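Local structure of Non-reducing end beta-L-arabinofuranosidase (Bacteroides thetaiotaomicron, 5MQO) at residues Y33-N38 and W393-T399; N388-W393 and Y404-V408; T26-R32 and E250-A254; M198-I202 and G247-M251; Y336-A340 and T410-S415. The protein is a family GH127 glycoside hydrolase that probably releases aceric acid in the breakdown of complex plant pectin. One frame throughout, in Å; residues are numbered along the deposited sequence.

Interaction 1. Residues Y33-N38 and W393-T399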
# COMPACT_ATOMS: atom_id res chain seq x y z
N TYR A 33 14.66 -8.78 16.59
CA TYR A 33 13.89 -7.68 17.18
C TYR A 33 12.58 -7.48 16.43
O TYR A 33 12.04 -6.38 16.37
CB TYR A 33 14.72 -6.40 17.16
CG TYR A 33 16.11 -6.56 17.73
CD1 TYR A 33 17.17 -6.99 16.92
CD2 TYR A 33 16.36 -6.31 19.09
CE1 TYR A 33 18.45 -7.17 17.46
CE2 TYR A 33 17.64 -6.47 19.62
CZ TYR A 33 18.67 -6.91 18.80
OH TYR A 33 19.90 -7.06 19.33
N ALA A 34 12.06 -8.54 15.84
CA ALA A 34 10.73 -8.52 15.31
C ALA A 34 9.83 -8.99 16.43
O ALA A 34 10.30 -9.63 17.37
CB ALA A 34 10.63 -9.46 14.13
N LYS A 35 8.54 -8.66 16.33
CA LYS A 35 7.52 -9.12 17.27
C LYS A 35 6.46 -9.99 16.62
O LYS A 35 5.85 -10.83 17.29
CB LYS A 35 6.88 -7.91 17.94
CG LYS A 35 7.93 -6.96 18.48
CD LYS A 35 7.53 -6.25 19.76
CE LYS A 35 8.73 -6.21 20.71
NZ LYS A 35 8.30 -5.71 22.04
N MET A 36 6.22 -9.75 15.34
CA MET A 36 5.34 -10.56 14.52
C MET A 36 6.02 -10.93 13.22
O MET A 36 6.97 -10.26 12.80
CB MET A 36 4.12 -9.77 14.13
CG MET A 36 3.34 -9.20 15.28
SD MET A 36 2.17 -8.08 14.53
CE MET A 36 1.14 -7.66 15.93
N ALA A 37 5.52 -11.97 12.58
CA ALA A 37 5.97 -12.39 11.27
C ALA A 37 4.76 -12.73 10.38
O ALA A 37 3.63 -12.86 10.88
CB ALA A 37 6.90 -13.57 11.42
N ASN A 38 4.99 -12.78 9.07
CA ASN A 38 3.93 -13.14 8.11
C ASN A 38 3.45 -14.59 8.28
O ASN A 38 4.15 -15.46 8.81
CB ASN A 38 4.41 -12.97 6.64
CG ASN A 38 4.33 -11.52 6.11
OD1 ASN A 38 4.67 -10.55 6.78
ND2 ASN A 38 3.93 -11.40 4.86
N TRP A 393 3.95 -1.81 7.03
CA TRP A 393 3.88 -3.21 7.29
C TRP A 393 5.10 -3.66 8.09
O TRP A 393 4.95 -4.40 9.02
CB TRP A 393 3.74 -4.01 6.01
CG TRP A 393 3.59 -5.46 6.29
CD1 TRP A 393 4.58 -6.40 6.21
CD2 TRP A 393 2.42 -6.13 6.74
NE1 TRP A 393 4.07 -7.63 6.57
CE2 TRP A 393 2.75 -7.48 6.89
CE3 TRP A 393 1.12 -5.71 7.03
CZ2 TRP A 393 1.83 -8.42 7.31
CZ3 TRP A 393 0.19 -6.66 7.44
CH2 TRP A 393 0.56 -8.00 7.59
N ARG A 394 6.30 -3.18 7.73
CA ARG A 394 7.51 -3.49 8.49
C ARG A 394 7.43 -2.93 9.91
O ARG A 394 7.76 -3.61 10.89
CB ARG A 394 8.74 -2.93 7.81
CG ARG A 394 9.40 -3.86 6.80
CD ARG A 394 8.53 -4.08 5.59
NE ARG A 394 9.23 -4.83 4.56
CZ ARG A 394 8.62 -5.44 3.56
NH1 ARG A 394 7.29 -5.38 3.39
NH2 ARG A 394 9.35 -6.11 2.68
N MET A 395 6.94 -1.69 10.02
CA MET A 395 6.76 -1.09 11.34
C MET A 395 5.77 -1.89 12.22
O MET A 395 6.01 -2.07 13.42
CB MET A 395 6.34 0.37 11.22
CG MET A 395 7.39 1.24 10.55
SD MET A 395 8.91 1.52 11.48
CE MET A 395 8.28 2.55 12.80
N LEU A 396 4.70 -2.39 11.62
CA LEU A 396 3.83 -3.32 12.32
C LEU A 396 4.61 -4.53 12.86
O LEU A 396 4.53 -4.82 14.06
CB LEU A 396 2.69 -3.82 11.42
CG LEU A 396 1.67 -4.79 12.05
CD1 LEU A 396 0.87 -4.13 13.18
CD2 LEU A 396 0.74 -5.30 10.96
N GLU A 397 5.37 -5.21 11.99
CA GLU A 397 6.05 -6.47 12.39
C GLU A 397 7.14 -6.24 13.48
O GLU A 397 7.27 -7.01 14.41
CB GLU A 397 6.60 -7.24 11.15
CG GLU A 397 5.52 -7.59 10.11
CD GLU A 397 5.70 -8.93 9.38
OE1 GLU A 397 6.79 -9.28 8.84
OE2 GLU A 397 4.69 -9.66 9.34
N VAL A 398 7.86 -5.14 13.38
CA VAL A 398 8.84 -4.72 14.38
C VAL A 398 8.29 -4.24 15.73
O VAL A 398 9.03 -4.25 16.71
CB VAL A 398 9.68 -3.58 13.77
CG1 VAL A 398 10.41 -2.77 14.82
CG2 VAL A 398 10.66 -4.13 12.75
N THR A 399 7.03 -3.78 15.78
CA THR A 399 6.46 -3.16 17.00
C THR A 399 5.19 -3.80 17.59
O THR A 399 4.91 -3.63 18.77
CB THR A 399 6.11 -1.67 16.79
OG1 THR A 399 5.09 -1.53 15.79
CG2 THR A 399 7.32 -0.90 16.38
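A carbonyl group near the end of a helix lacks the usual partner one turn further on, and another part of the chain can supply the missing donor. Here residues 33-38, which run into the short strand 37-38, cross the last turn of helix 382-399. The Glu397 O atom receives two backbone hydrogens from consecutive residues, from Lys35 N at 2.8 Å and from Met36 N at 3.1 Å, both nearly straight. One turn earlier, the indole Trp393 NE1 donates to Asn38 OD1 at 3.0 Å, the oxygen lying close to the ring plane at its edge. Within the helix, Thr399 OG1 donates to Met395 O at 2.6 Å.

The carboxylate of Glu397 is less simply placed. Its OE2 lies 2.7 Å from Asn38 OD1, an approach of two acceptors rather than a hydrogen bond, and 3.1 Å from Asn38 N at a poor angle. Apolar contact is modest, with Met36 SD resting 4.2 Å from Leu396 CG. Separately, Lys35 CG makes a van der Waals contact with a backbone oxygen, Val398 O, at 3.4 Å. Beyond the pair, Ala37 bonds by its backbone to Leu476 of strand 474-477, so the segment joins the helical part to a β-sheet. The chemistry implies a junction set mainly by backbone hydrogen bonds at the helix end, with the indole bond fixing a second point.

Interaction 2. Residues N388-W393 and Y404-V408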
# COMPACT_ATOMS: atom_id res chain seq x y z
N ASN A 388 4.64 3.61 1.21
CA ASN A 388 4.09 3.91 2.53
C ASN A 388 3.42 2.66 3.13
O ASN A 388 3.51 2.43 4.34
CB ASN A 388 3.09 5.05 2.42
CG ASN A 388 2.72 5.66 3.77
OD1 ASN A 388 3.54 5.76 4.70
ND2 ASN A 388 1.48 6.12 3.86
N MET A 389 2.77 1.85 2.30
CA MET A 389 2.12 0.63 2.75
C MET A 389 3.14 -0.40 3.29
O MET A 389 2.97 -0.92 4.38
CB MET A 389 1.36 0.02 1.58
CG MET A 389 0.65 -1.27 1.94
SD MET A 389 -0.10 -2.08 0.53
CE MET A 389 -0.26 -3.72 1.20
N LEU A 390 4.18 -0.67 2.51
CA LEU A 390 5.25 -1.57 2.88
C LEU A 390 6.12 -1.04 4.04
O LEU A 390 6.57 -1.82 4.86
CB LEU A 390 6.13 -1.84 1.67
CG LEU A 390 5.59 -2.52 0.41
CD1 LEU A 390 6.63 -2.40 -0.71
CD2 LEU A 390 5.24 -3.97 0.62
N PHE A 391 6.34 0.27 4.12
CA PHE A 391 6.94 0.88 5.33
C PHE A 391 6.09 0.51 6.55
O PHE A 391 6.59 -0.05 7.53
CB PHE A 391 7.10 2.41 5.17
CG PHE A 391 7.64 3.14 6.40
CD1 PHE A 391 8.62 2.59 7.24
CD2 PHE A 391 7.20 4.43 6.68
CE1 PHE A 391 9.11 3.29 8.35
CE2 PHE A 391 7.70 5.14 7.80
CZ PHE A 391 8.65 4.55 8.64
N ASN A 392 4.79 0.74 6.45
CA ASN A 392 3.94 0.54 7.62
C ASN A 392 3.83 -0.94 8.02
O ASN A 392 3.63 -1.27 9.19
CB ASN A 392 2.56 1.15 7.40
CG ASN A 392 2.54 2.61 7.73
OD1 ASN A 392 2.21 3.01 8.83
ND2 ASN A 392 2.94 3.42 6.76
N TRP A 393 3.95 -1.81 7.03
CA TRP A 393 3.88 -3.21 7.29
C TRP A 393 5.10 -3.66 8.09
O TRP A 393 4.95 -4.40 9.02
CB TRP A 393 3.74 -4.01 6.01
CG TRP A 393 3.59 -5.46 6.29
CD1 TRP A 393 4.58 -6.40 6.21
CD2 TRP A 393 2.42 -6.13 6.74
NE1 TRP A 393 4.07 -7.63 6.57
CE2 TRP A 393 2.75 -7.48 6.89
CE3 TRP A 393 1.12 -5.71 7.03
CZ2 TRP A 393 1.83 -8.42 7.31
CZ3 TRP A 393 0.19 -6.66 7.44
CH2 TRP A 393 0.56 -8.00 7.59
N TYR A 404 0.10 0.95 12.94
CA TYR A 404 0.76 0.73 11.66
C TYR A 404 -0.10 -0.13 10.74
O TYR A 404 -0.11 0.09 9.53
CB TYR A 404 2.14 0.09 11.87
CG TYR A 404 3.10 0.97 12.65
CD1 TYR A 404 3.54 2.21 12.12
CD2 TYR A 404 3.57 0.59 13.90
CE1 TYR A 404 4.41 3.01 12.83
CE2 TYR A 404 4.43 1.40 14.61
CZ TYR A 404 4.84 2.60 14.07
OH TYR A 404 5.70 3.39 14.77
N ALA A 405 -0.84 -1.09 11.29
CA ALA A 405 -1.81 -1.84 10.50
C ALA A 405 -2.93 -0.99 9.84
O ALA A 405 -3.35 -1.30 8.72
CB ALA A 405 -2.42 -2.97 11.32
N GLU A 406 -3.38 0.05 10.53
CA GLU A 406 -4.36 1.00 9.99
C GLU A 406 -3.89 1.61 8.67
O GLU A 406 -4.64 1.65 7.67
CB GLU A 406 -4.62 2.11 11.01
CG GLU A 406 -5.77 3.07 10.70
CD GLU A 406 -7.11 2.39 10.54
OE1 GLU A 406 -7.43 1.46 11.31
OE2 GLU A 406 -7.87 2.80 9.63
N LEU A 407 -2.63 2.04 8.65
CA LEU A 407 -2.02 2.64 7.46
C LEU A 407 -1.83 1.69 6.31
O LEU A 407 -2.00 2.08 5.15
CB LEU A 407 -0.70 3.33 7.84
CG LEU A 407 -1.16 4.68 8.44
CD1 LEU A 407 -0.39 5.06 9.66
CD2 LEU A 407 -1.11 5.78 7.39
N VAL A 408 -1.49 0.44 6.62
CA VAL A 408 -1.45 -0.60 5.60
C VAL A 408 -2.81 -0.68 4.93
O VAL A 408 -2.88 -0.72 3.70
CB VAL A 408 -1.01 -1.98 6.19
CG1 VAL A 408 -1.22 -3.11 5.19
CG2 VAL A 408 0.45 -1.95 6.58
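The short segments 388-393 and 404-408 belong to successive helices that run nearly antiparallel, at 155° between their directions, with a signed crossing angle of -155° and axes 8.1 Å apart. The chain reverses between them over the few residues separating helix 382-399 from helix 402-416, giving an α-helical hairpin. CA atoms come nearest at Met389 and Val408 (4.7 Å) and at Asn392 and Tyr404 (5.1 Å), so the backbones lie close at these two points.

Val408 fills the main hollow. Its CG2 lies 3.5 Å from Met389 O, 3.5 Å from Trp393 N and 3.8 Å from Trp393 CE3, touching the edge of the indole, while its CG1 meets Met389 CE at 4.1 Å. Asn392 points at the other helix: Asn392 OD1 is 3.1 Å from Leu407 CB and 3.6 Å from Tyr404 CD1, near the plane of that ring, and Tyr404 CB packs 3.4 Å from Asn392 O.

No hydrogen bond joins the two segments. The polar Asn392 is nevertheless satisfied, ND2 donating to Asn388 O at 2.7 Å and OD1 accepting from Trp327 of helix 317-333; Trp393 NE1 likewise finds its partner in Asn38. Adhesion between these helices therefore rests on close van der Waals packing, and a buried amide is tolerated because its hydrogen bonds are made within its own helix and to a third.

Interaction 3. Residues T26-R32 and E250-A254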
# COMPACT_ATOMS: atom_id res chain seq x y z
N THR A 26 7.15 -11.69 3.24
CA THR A 26 8.32 -11.30 4.02
C THR A 26 8.42 -12.02 5.37
O THR A 26 7.51 -11.99 6.20
CB THR A 26 8.45 -9.76 4.22
OG1 THR A 26 7.18 -9.20 4.55
CG2 THR A 26 8.94 -9.14 2.92
N ASP A 27 9.59 -12.58 5.59
CA ASP A 27 9.81 -13.50 6.64
C ASP A 27 10.68 -12.95 7.77
O ASP A 27 11.88 -13.20 7.80
CB ASP A 27 10.46 -14.71 6.02
CG ASP A 27 10.59 -15.83 6.96
OD1 ASP A 27 9.89 -15.83 7.99
OD2 ASP A 27 11.41 -16.73 6.65
N MET A 28 10.06 -12.26 8.73
CA MET A 28 10.73 -11.82 9.97
C MET A 28 10.70 -12.92 11.07
O MET A 28 10.92 -12.65 12.25
CB MET A 28 10.10 -10.51 10.46
CG MET A 28 10.28 -9.39 9.46
SD MET A 28 9.78 -7.70 9.85
CE MET A 28 10.35 -7.57 11.51
N SER A 29 10.48 -14.17 10.68
CA SER A 29 10.30 -15.24 11.64
C SER A 29 11.54 -15.55 12.49
O SER A 29 11.40 -15.96 13.62
CB SER A 29 9.83 -16.48 10.89
OG SER A 29 10.85 -16.92 10.00
N GLN A 30 12.74 -15.32 11.95
CA GLN A 30 14.03 -15.43 12.68
C GLN A 30 14.60 -14.09 13.12
O GLN A 30 15.71 -14.04 13.65
CB GLN A 30 15.12 -16.08 11.80
CG GLN A 30 14.72 -17.34 11.05
CD GLN A 30 14.57 -18.54 11.97
OE1 GLN A 30 15.55 -19.02 12.52
NE2 GLN A 30 13.33 -19.03 12.13
N SER A 31 13.90 -12.99 12.87
CA SER A 31 14.49 -11.68 13.08
C SER A 31 14.52 -11.35 14.57
O SER A 31 13.50 -11.46 15.21
CB SER A 31 13.73 -10.63 12.27
OG SER A 31 13.83 -10.93 10.89
N ARG A 32 15.66 -10.96 15.11
CA ARG A 32 15.85 -10.92 16.57
C ARG A 32 15.01 -9.88 17.28
O ARG A 32 14.70 -10.06 18.44
CB ARG A 32 17.31 -10.65 16.93
CG ARG A 32 18.32 -11.61 16.30
CD ARG A 32 19.45 -10.85 15.60
NE ARG A 32 20.56 -11.70 15.14
CZ ARG A 32 21.66 -11.27 14.51
NH1 ARG A 32 21.86 -9.97 14.24
NH2 ARG A 32 22.59 -12.16 14.13
N GLU A 250 15.85 -9.32 2.59
CA GLU A 250 15.04 -10.51 2.38
C GLU A 250 15.93 -11.70 1.94
O GLU A 250 15.62 -12.84 2.25
CB GLU A 250 13.90 -10.23 1.41
CG GLU A 250 12.72 -11.17 1.57
CD GLU A 250 12.12 -11.17 2.97
OE1 GLU A 250 11.69 -12.27 3.43
OE2 GLU A 250 12.05 -10.08 3.60
N MET A 251 17.03 -11.44 1.26
CA MET A 251 17.96 -12.51 0.92
C MET A 251 18.73 -13.02 2.10
O MET A 251 18.99 -14.22 2.17
CB MET A 251 18.92 -12.09 -0.17
CG MET A 251 18.39 -12.46 -1.53
SD MET A 251 18.60 -14.22 -1.82
CE MET A 251 17.86 -14.25 -3.43
N TYR A 252 19.10 -12.12 3.02
CA TYR A 252 19.72 -12.57 4.28
C TYR A 252 18.75 -13.45 5.05
O TYR A 252 19.09 -14.55 5.45
CB TYR A 252 20.15 -11.40 5.14
CG TYR A 252 20.44 -11.73 6.59
CD1 TYR A 252 21.58 -12.44 6.97
CD2 TYR A 252 19.58 -11.29 7.59
CE1 TYR A 252 21.85 -12.72 8.31
CE2 TYR A 252 19.83 -11.56 8.93
CZ TYR A 252 20.96 -12.28 9.30
OH TYR A 252 21.16 -12.50 10.64
N ARG A 253 17.54 -12.95 5.22
CA ARG A 253 16.43 -13.76 5.73
C ARG A 253 16.29 -15.12 5.09
O ARG A 253 16.06 -16.09 5.80
CB ARG A 253 15.10 -13.02 5.60
CG ARG A 253 14.95 -11.95 6.68
CD ARG A 253 13.88 -10.96 6.36
NE ARG A 253 13.91 -9.86 7.31
CZ ARG A 253 13.16 -8.77 7.19
NH1 ARG A 253 12.31 -8.65 6.17
NH2 ARG A 253 13.24 -7.80 8.10
N ALA A 254 16.43 -15.19 3.77
CA ALA A 254 16.28 -16.45 3.05
C ALA A 254 17.51 -17.38 3.04
O ALA A 254 17.35 -18.56 2.77
CB ALA A 254 15.84 -16.19 1.64
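Charged side chains of a helix can bind the backbone of an irregular segment while also pairing with each other, and helix 243-255 illustrates this along residues 250-254. Glu250 comes first. Its OE1 accepts the backbone Asp27 N at 3.0 Å and also forms a salt bridge with Arg206 of helix 192-208; its OE2 lies 3.3 Å from Thr26 CG2 and bridges Arg253 NH1, 3.0 Å away and one turn further along the same helix. Tyr252 follows, its OH 3.8 Å from Arg32 NH2 and over one face of that guanidinium, a looser touch at the exposed margin.

The segment receiving these groups is folded on itself. Asp27 OD1 accepts from Ser29 N at 3.2 Å, closing an Asx turn, and takes a very short 2.5 Å bond from Ser29 OG, while Met28 to Ser31 form a type I β turn with Ser31 N donating to Met28 O at 3.1 Å. In this way the N-terminal segment, lacking helix or strand, follows a compact path over the helical domain.

The CA-to-CB bond of Arg253 points toward it. Arg253 CD packs 3.3 Å from Asp27 O, and Met28 CG lies over one face of the guanidinium, 3.6 Å from Arg253 NH2. Its strongest partner, Glu313, and a further one, Asp309, belong to helix 297-314: NE bridges Glu313, which also accepts from Ser31 OG, and NH2 bridges Asp309.

Interaction 4. Residues M198-I202 and G247-M251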
# COMPACT_ATOMS: atom_id res chain seq x y z
N MET A 198 16.15 -10.57 -7.30
CA MET A 198 16.22 -11.11 -5.95
C MET A 198 14.82 -11.45 -5.42
O MET A 198 14.54 -12.57 -5.00
CB MET A 198 16.91 -10.16 -4.97
CG MET A 198 18.38 -9.87 -5.24
SD MET A 198 19.14 -8.90 -3.90
CE MET A 198 18.34 -7.32 -4.12
N MET A 199 13.92 -10.49 -5.45
CA MET A 199 12.61 -10.72 -4.87
C MET A 199 11.81 -11.74 -5.66
O MET A 199 11.06 -12.52 -5.07
CB MET A 199 11.83 -9.41 -4.67
CG MET A 199 11.94 -8.83 -3.26
SD MET A 199 11.42 -9.99 -1.97
CE MET A 199 10.56 -8.83 -0.90
N ALA A 200 12.00 -11.76 -6.98
CA ALA A 200 11.29 -12.73 -7.83
C ALA A 200 11.68 -14.16 -7.46
O ALA A 200 10.85 -15.07 -7.42
CB ALA A 200 11.55 -12.47 -9.31
N GLY A 201 12.96 -14.34 -7.19
CA GLY A 201 13.49 -15.64 -6.87
C GLY A 201 13.09 -16.12 -5.50
O GLY A 201 12.79 -17.31 -5.33
N ILE A 202 13.09 -15.20 -4.52
CA ILE A 202 12.69 -15.54 -3.14
C ILE A 202 11.21 -15.98 -3.15
O ILE A 202 10.86 -17.05 -2.64
CB ILE A 202 12.84 -14.33 -2.19
CG1 ILE A 202 14.29 -13.96 -2.00
CG2 ILE A 202 12.21 -14.59 -0.81
CD1 ILE A 202 14.42 -12.50 -1.61
N GLY A 247 15.15 -6.20 -0.80
CA GLY A 247 15.61 -7.43 -1.46
C GLY A 247 16.81 -8.09 -0.83
O GLY A 247 16.86 -9.31 -0.69
N VAL A 248 17.78 -7.26 -0.41
CA VAL A 248 19.03 -7.73 0.20
C VAL A 248 18.80 -8.25 1.63
O VAL A 248 19.35 -9.28 2.01
CB VAL A 248 20.18 -6.68 0.07
CG1 VAL A 248 19.96 -5.48 0.96
CG2 VAL A 248 21.53 -7.26 0.43
N VAL A 249 17.96 -7.56 2.41
CA VAL A 249 17.58 -8.06 3.74
C VAL A 249 16.69 -9.31 3.60
O VAL A 249 16.76 -10.26 4.41
CB VAL A 249 16.85 -6.99 4.59
CG1 VAL A 249 16.35 -7.57 5.91
CG2 VAL A 249 17.76 -5.82 4.87
N GLU A 250 15.85 -9.32 2.59
CA GLU A 250 15.04 -10.51 2.38
C GLU A 250 15.93 -11.70 1.94
O GLU A 250 15.62 -12.84 2.25
CB GLU A 250 13.90 -10.23 1.41
CG GLU A 250 12.72 -11.17 1.57
CD GLU A 250 12.12 -11.17 2.97
OE1 GLU A 250 11.69 -12.27 3.43
OE2 GLU A 250 12.05 -10.08 3.60
N MET A 251 17.03 -11.44 1.26
CA MET A 251 17.96 -12.51 0.92
C MET A 251 18.73 -13.02 2.10
O MET A 251 18.99 -14.22 2.17
CB MET A 251 18.92 -12.09 -0.17
CG MET A 251 18.39 -12.46 -1.53
SD MET A 251 18.60 -14.22 -1.82
CE MET A 251 17.86 -14.25 -3.43
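How a glycine admits a long side chain is plain where helix segments 198-202 and 247-251 meet, running in broadly the same direction, 35° apart, with their axes 9.5 Å from each other. Met198, in an m-t-m conformation, points at the facing helix and sets its CE 3.7 Å from Gly247 C and 3.8 Å from Val248 N. A β-carbon on Gly247 would sit only 2.7 Å from that methyl, a clash, so the missing side chain is what lets the methionine lie against the backbone.

Met199, with chi1 off-well at -96°, has its SD 4.0 Å from Glu250 CG. Ile202, in its m-t form, aims CD1 at Glu250 CB, 3.8 Å off. Met251 starts sideways, also with an off-well chi1 (-92°), but bends back until its CE reaches Ile202 CG1 at 3.9 Å and Met198 O at 4.0 Å. No hydrogen bond crosses; the carboxylate of Glu250 turns instead to Arg206, Arg253 and Asp27 N.

This packing joins helices 192-208 and 243-255 within the helical catalytic domain. Helix 212-230 also meets Met198 and Met251, helix 258-270 touches Val248 and Met251, and helix 297-314 borders Val249.

Interaction 5. Residues Y336-A340 and T410-S415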
# COMPACT_ATOMS: atom_id res chain seq x y z
N TYR A 336 -1.80 12.40 2.27
CA TYR A 336 -3.19 12.58 1.89
C TYR A 336 -4.11 11.59 2.66
O TYR A 336 -3.67 10.52 3.09
CB TYR A 336 -3.35 12.46 0.39
CG TYR A 336 -2.73 13.60 -0.31
CD1 TYR A 336 -1.39 13.58 -0.70
CD2 TYR A 336 -3.47 14.71 -0.63
CE1 TYR A 336 -0.81 14.65 -1.39
CE2 TYR A 336 -2.92 15.80 -1.29
CZ TYR A 336 -1.60 15.77 -1.69
OH TYR A 336 -1.07 16.87 -2.36
N VAL A 337 -5.38 11.95 2.81
CA VAL A 337 -6.38 11.12 3.52
C VAL A 337 -6.57 9.70 2.96
O VAL A 337 -7.04 8.83 3.67
CB VAL A 337 -7.72 11.88 3.59
CG1 VAL A 337 -8.35 11.95 2.20
CG2 VAL A 337 -8.69 11.24 4.59
N THR A 338 -6.19 9.48 1.71
CA THR A 338 -6.14 8.17 1.06
C THR A 338 -4.86 7.37 1.30
O THR A 338 -4.69 6.27 0.75
CB THR A 338 -6.25 8.36 -0.47
OG1 THR A 338 -5.17 9.16 -0.95
CG2 THR A 338 -7.55 9.05 -0.83
N GLY A 339 -3.94 7.91 2.09
CA GLY A 339 -2.62 7.27 2.36
C GLY A 339 -1.53 7.62 1.35
O GLY A 339 -0.38 7.25 1.52
N ALA A 340 -1.89 8.40 0.32
CA ALA A 340 -0.97 8.63 -0.78
C ALA A 340 0.06 9.64 -0.35
O ALA A 340 -0.20 10.42 0.55
CB ALA A 340 -1.71 9.09 -2.03
N THR A 410 -5.52 1.59 4.93
CA THR A 410 -5.83 2.86 4.27
C THR A 410 -5.15 2.94 2.91
O THR A 410 -5.81 3.20 1.90
CB THR A 410 -5.34 4.03 5.14
OG1 THR A 410 -5.91 3.85 6.45
CG2 THR A 410 -5.72 5.42 4.56
N CYS A 411 -3.85 2.64 2.88
CA CYS A 411 -3.09 2.67 1.64
C CYS A 411 -3.61 1.67 0.61
O CYS A 411 -3.87 2.03 -0.57
CB CYS A 411 -1.59 2.45 1.91
SG CYS A 411 -0.78 3.87 2.71
N LEU A 412 -3.83 0.44 1.06
CA LEU A 412 -4.27 -0.62 0.16
C LEU A 412 -5.57 -0.33 -0.58
O LEU A 412 -5.57 -0.46 -1.80
CB LEU A 412 -4.36 -1.98 0.89
CG LEU A 412 -4.72 -3.23 0.06
CD1 LEU A 412 -3.78 -3.53 -1.10
CD2 LEU A 412 -4.80 -4.44 0.98
N TYR A 413 -6.65 0.07 0.12
CA TYR A 413 -7.93 0.38 -0.55
C TYR A 413 -7.90 1.73 -1.31
O TYR A 413 -8.48 1.85 -2.38
CB TYR A 413 -9.14 0.39 0.41
CG TYR A 413 -9.53 -0.94 1.05
CD1 TYR A 413 -10.40 -1.82 0.43
CD2 TYR A 413 -9.08 -1.28 2.31
CE1 TYR A 413 -10.77 -3.05 1.03
CE2 TYR A 413 -9.45 -2.47 2.92
CZ TYR A 413 -10.30 -3.35 2.28
OH TYR A 413 -10.59 -4.53 2.95
N ASN A 414 -7.21 2.73 -0.81
CA ASN A 414 -7.46 4.10 -1.29
C ASN A 414 -6.37 4.75 -2.16
O ASN A 414 -6.67 5.72 -2.85
CB ASN A 414 -7.75 5.01 -0.10
CG ASN A 414 -8.86 4.47 0.75
OD1 ASN A 414 -9.97 4.38 0.29
ND2 ASN A 414 -8.55 4.04 1.95
N SER A 415 -5.13 4.26 -2.10
CA SER A 415 -4.06 4.81 -2.93
C SER A 415 -3.20 3.78 -3.66
O SER A 415 -2.23 4.14 -4.30
CB SER A 415 -3.20 5.73 -2.08
OG SER A 415 -2.75 5.10 -0.90
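Tyr336 opens a type I β turn in the loop after helix 317-333, which packs on helix 402-416; its O accepts Gly339 N at 2.8 Å. Val337 turns its side chain away from that helix, yet its O lies 3.8 Å from Thr410 CG2. Thr338 makes the central contact: Ser415 OG donates to Thr338 O at 2.8 Å, and Thr338 CB packs 3.7 Å from Asn414 CB. Gly339 follows with a positive phi of 88°, a conformation suited to glycine; a β-carbon here would also clash with Cys411 SG, only 2.8 Å away. Its carbonyl oxygen accepts from Asn388 of helix 382-399. Ala340 closes the segment with its CB 3.7 Å from Ser415 CB.

On the helix side, a wider π-type turn spans 412-415, and Asn414 bonds onward to Pro603 and to Val605 of strand 604-609. As a principle, a tight turn can sit directly on a helix when glycine removes the obstructing atom; here a single hydroxyl-to-carbonyl hydrogen bond joins the two segments, the rest being close packing.

In the fold
The five contacts follow the helical catalytic domain, consistent with the (α/α)6 barrel of this family, from the N-terminal segment towards the centre of the chain. Helix 243-255 serves interactions 3 and 4, helix 382-399 interactions 1 and 2, and helix 402-416 interactions 2 and 5. Interactions 3 and 4 share Glu250 and Met251, their centres 10 Å apart; interactions 1 and 2 share Trp393, with centres 11 Å apart; the centres of interactions 2 and 5 are 10 Å apart. Interaction 1 touches interaction 3 as well, linking the two groups, whereas the centres of interactions 3 and 5 lie 27 Å apart. Along the chain, interactions 1 and 3 cross, while 4 closes before 2 and 5 open. Residues 26-38 thus tie helices distant in sequence to one another and to a β-sheet beyond them.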